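Local coordinates for protein neutral ceramidase (Pseudomonas aeruginosa, PDB 2ZWS) that hydrolyses the N-acyl linkage of ceramides to yield sphingosine and free fatty acid, and also runs the reverse synthesis, as a zinc-containing secreted amidohydrolase, at residues 7-12 against 193-198; 146-151 against 435-440; 163-168 against 412-417; 307-312 against 471-476. All coordinates share one frame; numbering follows the deposited sequence. Where two conformers were deposited one is given.

Contact 1: residues 7-12 against 193-198; sequences FGLGKA and ELAGAI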
loop_
_atom_site.group_PDB
_atom_site.type_symbol
_atom_site.label_atom_id
_atom_site.label_comp_id
_atom_site.label_asym_id
_atom_site.label_seq_id
_atom_site.Cartn_x
_atom_site.Cartn_y
_atom_site.Cartn_z
ATOM N N PHE A 7 0.130 23.726 1.602
ATOM C CA PHE A 7 0.290 22.261 1.407
ATOM C C PHE A 7 1.202 21.984 0.227
ATOM O O PHE A 7 1.377 22.862 -0.637
ATOM C CB PHE A 7 -1.052 21.533 1.232
ATOM C CG PHE A 7 -1.883 22.032 0.097
ATOM C CD1 PHE A 7 -1.601 21.653 -1.221
ATOM C CD2 PHE A 7 -2.964 22.891 0.342
ATOM C CE1 PHE A 7 -2.387 22.136 -2.277
ATOM C CE2 PHE A 7 -3.737 23.373 -0.713
ATOM C CZ PHE A 7 -3.432 23.009 -2.012
ATOM N N GLY A 8 1.792 20.789 0.205
ATOM C CA GLY A 8 2.617 20.384 -0.915
ATOM C C GLY A 8 2.279 18.963 -1.255
ATOM O O GLY A 8 2.104 18.139 -0.341
ATOM N N LEU A 9 2.118 18.693 -2.552
ATOM C CA LEU A 9 1.722 17.351 -3.015
ATOM C C LEU A 9 2.808 16.792 -3.875
ATOM O O LEU A 9 3.274 17.448 -4.796
ATOM C CB LEU A 9 0.472 17.434 -3.869
ATOM C CG LEU A 9 -0.641 18.321 -3.298
ATOM C CD1 LEU A 9 -1.747 18.433 -4.310
ATOM C CD2 LEU A 9 -1.137 17.679 -2.014
ATOM N N GLY A 10 3.227 15.571 -3.592
ATOM C CA GLY A 10 4.327 14.940 -4.332
ATOM C C GLY A 10 4.052 13.464 -4.576
ATOM O O GLY A 10 3.307 12.825 -3.822
ATOM N N LYS A 11 4.605 12.909 -5.648
ATOM C CA LYS A 11 4.403 11.497 -5.935
ATOM C C LYS A 11 5.714 10.943 -6.475
ATOM O O LYS A 11 6.410 11.608 -7.260
ATOM C CB LYS A 11 3.257 11.326 -6.945
ATOM C CG LYS A 11 2.923 9.940 -7.361
ATOM C CD LYS A 11 1.703 9.977 -8.264
ATOM C CE LYS A 11 1.840 8.981 -9.360
ATOM N NZ LYS A 11 0.769 9.073 -10.355
ATOM N N ALA A 12 6.080 9.741 -6.039
ATOM C CA ALA A 12 7.316 9.116 -6.537
ATOM C C ALA A 12 7.204 7.609 -6.607
ATOM O O ALA A 12 6.455 6.999 -5.880
ATOM C CB ALA A 12 8.509 9.496 -5.688
ATOM N N GLU A 193 -9.194 25.826 -6.853
ATOM C CA GLU A 193 -9.326 24.650 -7.623
ATOM C C GLU A 193 -8.803 23.495 -6.777
ATOM O O GLU A 193 -7.897 23.672 -5.983
ATOM C CB GLU A 193 -8.482 24.802 -8.867
ATOM C CG GLU A 193 -8.636 23.641 -9.822
ATOM C CD GLU A 193 -8.085 23.927 -11.195
ATOM O OE1 GLU A 193 -8.363 23.102 -12.095
ATOM O OE2 GLU A 193 -7.392 24.968 -11.382
ATOM N N LEU A 194 -9.417 22.333 -6.935
ATOM C CA LEU A 194 -8.965 21.136 -6.248
ATOM C C LEU A 194 -7.595 20.685 -6.761
ATOM O O LEU A 194 -7.449 20.312 -7.919
ATOM C CB LEU A 194 -10.004 20.027 -6.396
ATOM C CG LEU A 194 -9.752 18.790 -5.525
ATOM C CD1 LEU A 194 -9.867 19.064 -4.032
ATOM C CD2 LEU A 194 -10.671 17.639 -5.904
ATOM N N ALA A 195 -6.615 20.683 -5.866
ATOM C CA ALA A 195 -5.238 20.309 -6.217
ATOM C C ALA A 195 -4.881 18.851 -5.875
ATOM O O ALA A 195 -3.957 18.274 -6.456
ATOM C CB ALA A 195 -4.268 21.241 -5.520
ATOM N N GLY A 196 -5.590 18.272 -4.908
ATOM C CA GLY A 196 -5.330 16.878 -4.548
ATOM C C GLY A 196 -6.324 16.491 -3.474
ATOM O O GLY A 196 -7.105 17.338 -2.988
ATOM N N ALA A 197 -6.280 15.220 -3.074
ATOM C CA ALA A 197 -7.236 14.703 -2.109
ATOM C C ALA A 197 -6.753 13.398 -1.525
ATOM O O ALA A 197 -6.070 12.622 -2.194
ATOM C CB ALA A 197 -8.601 14.519 -2.758
ATOM N N ILE A 198 -7.166 13.149 -0.292
ATOM C CA ILE A 198 -6.981 11.839 0.341
ATOM C C ILE A 198 -8.374 11.294 0.680
ATOM O O ILE A 198 -9.155 11.964 1.367
ATOM C CB ILE A 198 -6.143 11.921 1.651
ATOM C CG1 ILE A 198 -4.786 12.633 1.425
ATOM C CG2 ILE A 198 -5.989 10.512 2.271
ATOM C CD1 ILE A 198 -4.170 13.143 2.731
#
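F7 and L9 reach down together from one strand onto A195, whose single methyl group is met by both. The phenyl ring brings CE1 and CZ, on the side of the ring farthest from its backbone: CE1 lies 3.9 Å from A195 CB and CZ lies 4.0 Å from it. The methyl approaches this ring obliquely. In F7 the first torsion (chi1 58°) sets CG between the backbone N and the carbonyl carbon, and the ring stands out from the strand toward A195. L9 comes from the neighbouring inward position, two residues on, and uses one branch: CD1 stands 4.0 Å from A195 CB and only 3.1 Å from A195 O, a tight meeting of methyl and carbonyl.

Both strands belong to the same large curled mixed sheet, but they are not neighbours in it. Strands 142-152 and 181-189 lie between them in the pairing order, and the two segments pass at 72°, with axes 8.2 Å apart. A195 and G196 form a classic beta bulge, both facing F187; the A195 carbonyl and methyl both lie against L9 there. G196 suits its place because, with no side chain, it lets L9 CD1 settle 3.9 Å from G196 N. F187 serves twice, bonding to the backbone of A195 and meeting the F7 ring edge-to-face, while F45 of strand 41-49 packs against L9.

Contact 2: residues 146-151 against 435-440; sequences LFYGSG and HVVFNG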
loop_
_atom_site.group_PDB
_atom_site.type_symbol
_atom_site.label_atom_id
_atom_site.label_comp_id
_atom_site.label_asym_id
_atom_site.label_seq_id
_atom_site.Cartn_x
_atom_site.Cartn_y
_atom_site.Cartn_z
ATOM N N LEU A 146 -8.160 23.660 3.277
ATOM C CA LEU A 146 -8.452 22.236 3.466
ATOM C C LEU A 146 -9.935 22.059 3.753
ATOM O O LEU A 146 -10.517 22.775 4.583
ATOM C CB LEU A 146 -7.623 21.674 4.623
ATOM C CG LEU A 146 -6.207 21.102 4.352
ATOM C CD1 LEU A 146 -5.387 21.862 3.358
ATOM C CD2 LEU A 146 -5.416 20.946 5.646
ATOM N N PHE A 147 -10.543 21.115 3.060
ATOM C CA PHE A 147 -11.917 20.732 3.371
ATOM C C PHE A 147 -12.046 19.266 3.725
ATOM O O PHE A 147 -11.282 18.428 3.226
ATOM C CB PHE A 147 -12.866 21.078 2.219
ATOM C CG PHE A 147 -13.000 22.543 1.986
ATOM C CD1 PHE A 147 -14.105 23.217 2.473
ATOM C CD2 PHE A 147 -12.011 23.254 1.325
ATOM C CE1 PHE A 147 -14.228 24.608 2.270
ATOM C CE2 PHE A 147 -12.122 24.659 1.137
ATOM C CZ PHE A 147 -13.229 25.313 1.628
ATOM N N TYR A 148 -13.019 18.982 4.567
ATOM C CA TYR A 148 -13.326 17.610 4.985
ATOM C C TYR A 148 -14.780 17.269 4.619
ATOM O O TYR A 148 -15.674 18.113 4.753
ATOM C CB TYR A 148 -13.133 17.467 6.499
ATOM C CG TYR A 148 -13.596 16.129 7.010
ATOM C CD1 TYR A 148 -14.917 15.953 7.390
ATOM C CD2 TYR A 148 -12.728 15.037 7.082
ATOM C CE1 TYR A 148 -15.365 14.736 7.827
ATOM C CE2 TYR A 148 -13.177 13.806 7.550
ATOM C CZ TYR A 148 -14.486 13.684 7.911
ATOM O OH TYR A 148 -14.963 12.474 8.362
ATOM N N GLY A 149 -15.023 16.036 4.187
ATOM C CA GLY A 149 -16.397 15.561 4.037
ATOM C C GLY A 149 -16.441 14.065 4.212
ATOM O O GLY A 149 -15.406 13.404 4.167
ATOM N N SER A 150 -17.651 13.544 4.391
ATOM C CA SER A 150 -17.847 12.112 4.479
ATOM C C SER A 150 -19.155 11.704 3.804
ATOM O O SER A 150 -20.038 12.558 3.545
ATOM C CB SER A 150 -17.794 11.665 5.937
ATOM O OG SER A 150 -18.946 12.086 6.644
ATOM N N GLY A 151 -19.246 10.417 3.475
ATOM C CA GLY A 151 -20.457 9.861 2.869
ATOM C C GLY A 151 -20.447 8.359 2.951
ATOM O O GLY A 151 -19.444 7.758 3.326
ATOM N N HIS A 435 -14.087 15.098 14.062
ATOM C CA HIS A 435 -14.011 13.928 13.191
ATOM C C HIS A 435 -12.732 13.177 13.496
ATOM O O HIS A 435 -11.664 13.783 13.621
ATOM C CB HIS A 435 -14.026 14.333 11.715
ATOM C CG HIS A 435 -15.224 15.142 11.325
ATOM N ND1 HIS A 435 -16.483 14.594 11.194
ATOM C CD2 HIS A 435 -15.357 16.456 11.056
ATOM C CE1 HIS A 435 -17.341 15.540 10.849
ATOM N NE2 HIS A 435 -16.681 16.681 10.763
ATOM N N VAL A 436 -12.851 11.868 13.666
ATOM C CA VAL A 436 -11.682 11.019 13.914
ATOM C C VAL A 436 -11.585 10.015 12.781
ATOM O O VAL A 436 -12.534 9.302 12.509
ATOM C CB VAL A 436 -11.811 10.293 15.266
ATOM C CG1 VAL A 436 -10.645 9.337 15.491
ATOM C CG2 VAL A 436 -11.907 11.312 16.406
ATOM N N VAL A 437 -10.464 10.038 12.070
ATOM C CA VAL A 437 -10.250 9.116 10.958
ATOM C C VAL A 437 -9.234 8.055 11.401
ATOM O O VAL A 437 -8.155 8.399 11.884
ATOM C CB VAL A 437 -9.701 9.841 9.722
ATOM C CG1 VAL A 437 -9.383 8.826 8.633
ATOM C CG2 VAL A 437 -10.726 10.834 9.208
ATOM N N PHE A 438 -9.595 6.784 11.252
ATOM C CA PHE A 438 -8.728 5.704 11.680
ATOM C C PHE A 438 -8.004 5.143 10.463
ATOM O O PHE A 438 -8.642 4.560 9.616
ATOM C CB PHE A 438 -9.585 4.622 12.341
ATOM C CG PHE A 438 -8.791 3.503 12.927
ATOM C CD1 PHE A 438 -8.439 3.501 14.267
ATOM C CD2 PHE A 438 -8.376 2.439 12.123
ATOM C CE1 PHE A 438 -7.683 2.450 14.815
ATOM C CE2 PHE A 438 -7.634 1.377 12.663
ATOM C CZ PHE A 438 -7.278 1.394 14.011
ATOM N N ASN A 439 -6.697 5.356 10.354
ATOM C CA ASN A 439 -5.933 4.823 9.226
ATOM C C ASN A 439 -5.106 3.625 9.676
ATOM O O ASN A 439 -4.079 3.804 10.314
ATOM C CB ASN A 439 -5.039 5.952 8.662
ATOM C CG ASN A 439 -4.490 5.654 7.263
ATOM O OD1 ASN A 439 -4.221 4.487 6.885
ATOM N ND2 ASN A 439 -4.305 6.707 6.496
ATOM N N GLY A 440 -5.579 2.408 9.390
ATOM C CA GLY A 440 -4.825 1.158 9.624
ATOM C C GLY A 440 -3.669 1.062 8.631
ATOM O O GLY A 440 -3.520 1.927 7.750
#
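Y148 and H435 make the aromatic part of this contact, a face-to-face stack with centroids 4.3 Å apart and planes inclined by 25°. The overlap is offset: Y148 CE1 stands over the centre of the imidazole, 3.4 Å above its plane, and the nearest pair is Y148 CE1 to H435 CG at 3.5 Å. A CH-pi contact adds to it, since H435 CB also lies over the face of the phenol ring, 4.3 Å from its centroid. In the tyrosine, chi1 of 173°, with CG anti to the backbone N, carries the ring out toward the other strand, and chi2 of -88° turns its face to the histidine.

The stack joins two sheets of the N-terminal ceramidase region. Y148 projects from strand 142-152 of the large curled sheet, and H435 from strand 435-439, an outermost strand of a four-stranded mixed sheet. L403, on strand 403-407, touches both side chains.

Apolar packing is lighter. V437, two residues along and facing the same way as H435, places CG2 at the edge of the Y148 ring, near its plane and 4.2 Å from CE2. A branched methyl suits this position, filling in beside a flat ring, one face of which is taken by the histidine.

Polar bonds fix both rings from outside the two segments. Y148 OH pairs with S183 OG, and H435 NE2 is hydrogen-bonded to E289 OE2, whose carboxylate may favour a protonated imidazole. The backbone of E289 also bonds to that of Y148, so a single residue is tied to both partners of the stack.

Contact 3: residues 163-168 against 412-417; sequences LSHLKN and FTVMAG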
loop_
_atom_site.group_PDB
_atom_site.type_symbol
_atom_site.label_atom_id
_atom_site.label_comp_id
_atom_site.label_asym_id
_atom_site.label_seq_id
_atom_site.Cartn_x
_atom_site.Cartn_y
_atom_site.Cartn_z
ATOM N N LEU A 163 -19.723 -14.018 10.519
ATOM C CA LEU A 163 -20.077 -14.774 11.720
ATOM C C LEU A 163 -19.445 -14.143 12.967
ATOM O O LEU A 163 -20.102 -14.019 14.007
ATOM C CB LEU A 163 -19.618 -16.222 11.560
ATOM C CG LEU A 163 -19.834 -17.184 12.719
ATOM C CD1 LEU A 163 -20.001 -18.548 12.109
ATOM C CD2 LEU A 163 -18.656 -17.171 13.680
ATOM N N SER A 164 -18.172 -13.734 12.853
ATOM C CA SER A 164 -17.446 -13.131 13.970
ATOM C C SER A 164 -17.954 -11.722 14.246
ATOM O O SER A 164 -18.091 -11.316 15.399
ATOM C CB SER A 164 -15.940 -13.072 13.663
ATOM O OG SER A 164 -15.377 -14.362 13.575
ATOM N N HIS A 165 -18.249 -10.983 13.181
ATOM C CA HIS A 165 -18.721 -9.602 13.316
ATOM C C HIS A 165 -20.025 -9.559 14.132
ATOM O O HIS A 165 -20.232 -8.678 14.962
ATOM C CB HIS A 165 -18.948 -8.977 11.945
ATOM C CG HIS A 165 -19.553 -7.604 11.979
ATOM N ND1 HIS A 165 -18.820 -6.467 12.256
ATOM C CD2 HIS A 165 -20.828 -7.191 11.778
ATOM C CE1 HIS A 165 -19.618 -5.412 12.195
ATOM N NE2 HIS A 165 -20.849 -5.828 11.927
ATOM N N LEU A 166 -20.884 -10.535 13.866
ATOM C CA LEU A 166 -22.183 -10.635 14.525
ATOM C C LEU A 166 -22.087 -11.026 15.987
ATOM O O LEU A 166 -23.109 -10.993 16.692
ATOM C CB LEU A 166 -23.082 -11.608 13.759
ATOM C CG LEU A 166 -23.417 -11.178 12.329
ATOM C CD1 LEU A 166 -24.146 -12.309 11.584
ATOM C CD2 LEU A 166 -24.227 -9.903 12.294
ATOM N N LYS A 167 -20.899 -11.414 16.453
ATOM C CA LYS A 167 -20.723 -11.714 17.876
ATOM C C LYS A 167 -20.593 -10.443 18.715
ATOM O O LYS A 167 -20.650 -10.505 19.940
ATOM C CB LYS A 167 -19.514 -12.619 18.135
ATOM C CG LYS A 167 -19.504 -13.981 17.428
ATOM C CD LYS A 167 -20.675 -14.857 17.834
ATOM C CE LYS A 167 -20.415 -16.304 17.437
ATOM N NZ LYS A 167 -21.671 -17.108 17.407
ATOM N N ASN A 168 -20.380 -9.287 18.073
ATOM C CA ASN A 168 -20.296 -8.021 18.803
ATOM C C ASN A 168 -21.679 -7.558 19.247
ATOM O O ASN A 168 -22.626 -7.631 18.469
ATOM C CB ASN A 168 -19.656 -6.938 17.936
ATOM C CG ASN A 168 -18.208 -7.257 17.580
ATOM O OD1 ASN A 168 -17.343 -7.358 18.453
ATOM N ND2 ASN A 168 -17.954 -7.437 16.289
ATOM N N PHE A 412 -7.295 -3.644 11.273
ATOM C CA PHE A 412 -8.351 -3.681 12.279
ATOM C C PHE A 412 -9.670 -4.054 11.635
ATOM O O PHE A 412 -10.029 -3.537 10.600
ATOM C CB PHE A 412 -8.462 -2.317 12.950
ATOM C CG PHE A 412 -7.314 -2.012 13.870
ATOM C CD1 PHE A 412 -6.018 -1.784 13.356
ATOM C CD2 PHE A 412 -7.511 -1.925 15.236
ATOM C CE1 PHE A 412 -4.953 -1.534 14.215
ATOM C CE2 PHE A 412 -6.451 -1.636 16.085
ATOM C CZ PHE A 412 -5.157 -1.442 15.570
ATOM N N THR A 413 -10.428 -4.931 12.275
ATOM C CA THR A 413 -11.761 -5.211 11.771
ATOM C C THR A 413 -12.635 -3.992 11.978
ATOM O O THR A 413 -12.271 -3.075 12.712
ATOM C CB THR A 413 -12.421 -6.327 12.548
ATOM O OG1 THR A 413 -12.471 -5.957 13.937
ATOM C CG2 THR A 413 -11.662 -7.633 12.358
ATOM N N VAL A 414 -13.797 -3.987 11.325
ATOM C CA VAL A 414 -14.712 -2.832 11.412
ATOM C C VAL A 414 -14.920 -2.418 12.885
ATOM O O VAL A 414 -14.670 -1.271 13.247
ATOM C CB VAL A 414 -16.073 -3.127 10.719
ATOM C CG1 VAL A 414 -17.123 -2.016 11.018
ATOM C CG2 VAL A 414 -15.876 -3.307 9.204
ATOM N N MET A 415 -15.373 -3.346 13.737
ATOM C CA MET A 415 -15.704 -2.957 15.107
ATOM C C MET A 415 -14.459 -2.670 15.937
ATOM O O MET A 415 -14.505 -1.849 16.879
ATOM C CB MET A 415 -16.588 -4.008 15.802
ATOM C CG MET A 415 -18.005 -4.138 15.233
ATOM S SD MET A 415 -18.789 -2.550 14.781
ATOM C CE MET A 415 -18.807 -1.609 16.331
ATOM N N ALA A 416 -13.332 -3.302 15.603
ATOM C CA ALA A 416 -12.103 -3.001 16.361
ATOM C C ALA A 416 -11.709 -1.535 16.130
ATOM O O ALA A 416 -11.340 -0.817 17.074
ATOM C CB ALA A 416 -10.979 -3.966 16.008
ATOM N N GLY A 417 -11.841 -1.090 14.890
ATOM C CA GLY A 417 -11.523 0.299 14.545
ATOM C C GLY A 417 -12.583 1.274 15.024
ATOM O O GLY A 417 -12.274 2.344 15.590
HETATM O O HOH W 1 -16.044 -6.108 12.840
#
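The first torsion of M415 puts CG anti to the carbonyl carbon, toward H165 and N168, and bends at the next two (chi2 -40°, chi3 -59°) turn the end of the chain away. From the other side, H165 sets CG anti to its backbone N (chi1 175°), swinging the imidazole out to the methionine. H165 CE1 lies 3.7 Å from M415 CG, an oblique approach to the ring, with M415 SD slightly farther at 3.9 Å from CE1. N168 slides past M415 in the opposite direction, ND2 resting 3.5 Å from M415 CG.

The start of helix 414-428 meets the short helix 162-165 and the turn beside it. Helix 414-428 is N-capped by T413, whose OG1 accepts from A416 N at 3.3 Å, and it begins close after the zinc ligand E411. H165 to N168 form a type I turn, pinned when N168 N and ND2 both bond to H165 O from the same face.

A water bridges the segments, 2.9 Å from H165 ND1, in the plane of the ring, and accepting from M415 N at 3.0 Å. Histidine suits this place by bonding at both nitrogens: NE2 binds Y174 O. N168 is held by T451 through OD1 and by E454 through ND2, and E454 also bonds to T413.

Contact 4: residues 307-312 against 471-476; sequences LPIRPE and TQAAYQ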
loop_
_atom_site.group_PDB
_atom_site.type_symbol
_atom_site.label_atom_id
_atom_site.label_comp_id
_atom_site.label_asym_id
_atom_site.label_seq_id
_atom_site.Cartn_x
_atom_site.Cartn_y
_atom_site.Cartn_z
ATOM N N LEU A 307 2.399 -5.873 28.128
ATOM C CA LEU A 307 1.742 -4.592 28.271
ATOM C C LEU A 307 0.504 -4.679 29.162
ATOM O O LEU A 307 -0.435 -5.399 28.835
ATOM C CB LEU A 307 1.342 -4.039 26.896
ATOM C CG LEU A 307 0.693 -2.655 26.872
ATOM C CD1 LEU A 307 1.665 -1.575 27.322
ATOM C CD2 LEU A 307 0.195 -2.364 25.448
ATOM N N PRO A 308 0.490 -3.926 30.276
ATOM C CA PRO A 308 -0.688 -3.927 31.141
ATOM C C PRO A 308 -1.855 -3.184 30.506
ATOM O O PRO A 308 -1.671 -2.117 29.909
ATOM C CB PRO A 308 -0.211 -3.159 32.386
ATOM C CG PRO A 308 1.279 -3.158 32.304
ATOM C CD PRO A 308 1.545 -3.057 30.826
ATOM N N ILE A 309 -3.045 -3.751 30.630
ATOM C CA ILE A 309 -4.258 -3.115 30.143
ATOM C C ILE A 309 -5.200 -2.828 31.303
ATOM O O ILE A 309 -5.545 -3.733 32.084
ATOM C CB ILE A 309 -4.997 -3.978 29.096
ATOM C CG1 ILE A 309 -3.996 -4.536 28.079
ATOM C CG2 ILE A 309 -6.083 -3.139 28.414
ATOM C CD1 ILE A 309 -4.477 -5.691 27.284
ATOM N N ARG A 310 -5.631 -1.576 31.397
ATOM C CA ARG A 310 -6.490 -1.151 32.509
ATOM C C ARG A 310 -7.903 -1.733 32.366
ATOM O O ARG A 310 -8.395 -1.918 31.248
ATOM C CB ARG A 310 -6.522 0.378 32.609
ATOM C CG ARG A 310 -5.133 0.999 32.806
ATOM C CD ARG A 310 -5.210 2.438 33.257
ATOM N NE ARG A 310 -5.927 3.300 32.312
ATOM C CZ ARG A 310 -5.378 3.878 31.243
ATOM N NH1 ARG A 310 -4.095 3.681 30.949
ATOM N NH2 ARG A 310 -6.121 4.645 30.471
ATOM N N PRO A 311 -8.558 -2.051 33.507
ATOM C CA PRO A 311 -9.896 -2.657 33.454
ATOM C C PRO A 311 -10.964 -1.912 32.648
ATOM O O PRO A 311 -11.871 -2.560 32.127
ATOM C CB PRO A 311 -10.316 -2.757 34.938
ATOM C CG PRO A 311 -9.327 -1.988 35.721
ATOM C CD PRO A 311 -8.067 -1.923 34.892
ATOM N N GLU A 312 -10.860 -0.584 32.547
ATOM C CA GLU A 312 -11.815 0.195 31.751
ATOM C C GLU A 312 -11.911 -0.263 30.288
ATOM O O GLU A 312 -12.917 -0.005 29.624
ATOM C CB GLU A 312 -11.509 1.697 31.836
ATOM C CG GLU A 312 -10.045 2.064 31.648
ATOM C CD GLU A 312 -9.658 3.393 32.282
ATOM O OE1 GLU A 312 -10.345 4.403 32.026
ATOM O OE2 GLU A 312 -8.654 3.433 33.028
ATOM N N THR A 471 -5.773 -7.747 22.611
ATOM C CA THR A 471 -5.047 -6.908 21.640
ATOM C C THR A 471 -5.827 -5.629 21.304
ATOM O O THR A 471 -5.258 -4.508 21.315
ATOM C CB THR A 471 -4.691 -7.706 20.367
ATOM O OG1 THR A 471 -3.876 -8.830 20.724
ATOM C CG2 THR A 471 -3.928 -6.836 19.367
ATOM N N GLN A 472 -7.122 -5.767 21.006
ATOM C CA GLN A 472 -7.913 -4.596 20.645
ATOM C C GLN A 472 -7.992 -3.608 21.804
ATOM O O GLN A 472 -7.873 -2.399 21.599
ATOM C CB GLN A 472 -9.315 -5.002 20.180
ATOM C CG GLN A 472 -10.157 -3.877 19.535
ATOM C CD GLN A 472 -10.816 -2.939 20.541
ATOM O OE1 GLN A 472 -11.053 -3.314 21.697
ATOM N NE2 GLN A 472 -11.129 -1.708 20.106
ATOM N N ALA A 473 -8.220 -4.130 23.009
ATOM C CA ALA A 473 -8.324 -3.323 24.234
ATOM C C ALA A 473 -7.028 -2.531 24.451
ATOM O O ALA A 473 -7.076 -1.335 24.802
ATOM C CB ALA A 473 -8.608 -4.236 25.431
ATOM N N ALA A 474 -5.894 -3.177 24.189
ATOM C CA ALA A 474 -4.569 -2.513 24.303
ATOM C C ALA A 474 -4.488 -1.328 23.354
ATOM O O ALA A 474 -4.077 -0.223 23.760
ATOM C CB ALA A 474 -3.433 -3.485 23.988
ATOM N N TYR A 475 -4.854 -1.551 22.087
ATOM C CA TYR A 475 -4.815 -0.430 21.127
ATOM C C TYR A 475 -5.774 0.683 21.538
ATOM O O TYR A 475 -5.456 1.855 21.404
ATOM C CB TYR A 475 -5.139 -0.910 19.728
ATOM C CG TYR A 475 -3.988 -1.535 18.993
ATOM C CD1 TYR A 475 -2.950 -0.748 18.481
ATOM C CD2 TYR A 475 -3.949 -2.916 18.767
ATOM C CE1 TYR A 475 -1.900 -1.320 17.779
ATOM C CE2 TYR A 475 -2.926 -3.499 18.050
ATOM C CZ TYR A 475 -1.890 -2.688 17.549
ATOM O OH TYR A 475 -0.857 -3.226 16.814
ATOM N N GLN A 476 -6.949 0.325 22.063
ATOM C CA GLN A 476 -7.890 1.357 22.451
ATOM C C GLN A 476 -7.307 2.197 23.599
ATOM O O GLN A 476 -7.365 3.434 23.555
ATOM C CB GLN A 476 -9.236 0.746 22.856
ATOM C CG GLN A 476 -10.354 1.752 23.001
ATOM C CD GLN A 476 -11.718 1.112 22.895
ATOM O OE1 GLN A 476 -11.973 0.307 21.991
ATOM N NE2 GLN A 476 -12.617 1.481 23.808
#
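L307 and I309 lay three methyl groups against A473 and A474. The motif is a two-stranded antiparallel ribbon, strand 308-309 with strand 319-320, resting on the first turns of helix 471-488. L307, just before the short strand 308-309, and I309 in it both point to the helix, in the alternating manner of an extended chain, whereas the proline between them faces away.

The conformations sort the methyls. In I309, CG1 is anti to the carbonyl carbon (chi1 -45°) and the chain then extends through chi2 at 162°, carrying CD1 to within 4.1 Å of A474 CB. The same first torsion puts the other branch, CG2, anti to the backbone N, and it drops onto A473. One beta-branched side chain therefore straddles two successive helix residues, a reason why isoleucine suits this place. L307 holds its CG anti to the backbone N (chi1 -177°) and sends only CD2 to the helix, 4.1 Å from A474 CB, so that this alanine methyl receives a branch from each of the two residues.

Small residues on the helix let the backbones close up, I309 CA and A474 CA being 5.9 Å apart. W470, just before the helix, and L321, just after strand 319-320, also pack against I309, while L478 touches L307 farther along the helix. R310 adds an anchor of different chemistry through a salt bridge from its NH2 to D481 OD1 on that same helix. On A473 the isoleucine meets more than the methyl, as I309 CG2 stands 4.1 Å from both CB and the carbonyl carbon C.

Overall arrangement
All four are buried; contacts 1 and 3 use buried residues throughout, while contacts 2 and 4 each include one partly exposed residue (H435, L307). Contact 4 lies farthest from the chain centre. Contacts 1 and 2 share the large curled sheet, where strands 5-13 and 142-152 are neighbours, and F7 CD2 touches L146 CD1 at 4.0 Å. Contact 3 adjoins contact 2: helix 414-428 precedes strand 435-439, and F412 packs against F438. F412 also meets Y475 of contact 4, with A416 O and Q472 NE2 probably hydrogen-bonded. Chemistry changes with place: mainly apolar in contact 1, where a methyl meets a carbonyl oxygen, apolar in contact 4, an aromatic stack in contact 2, water-bridged and polar in contact 3.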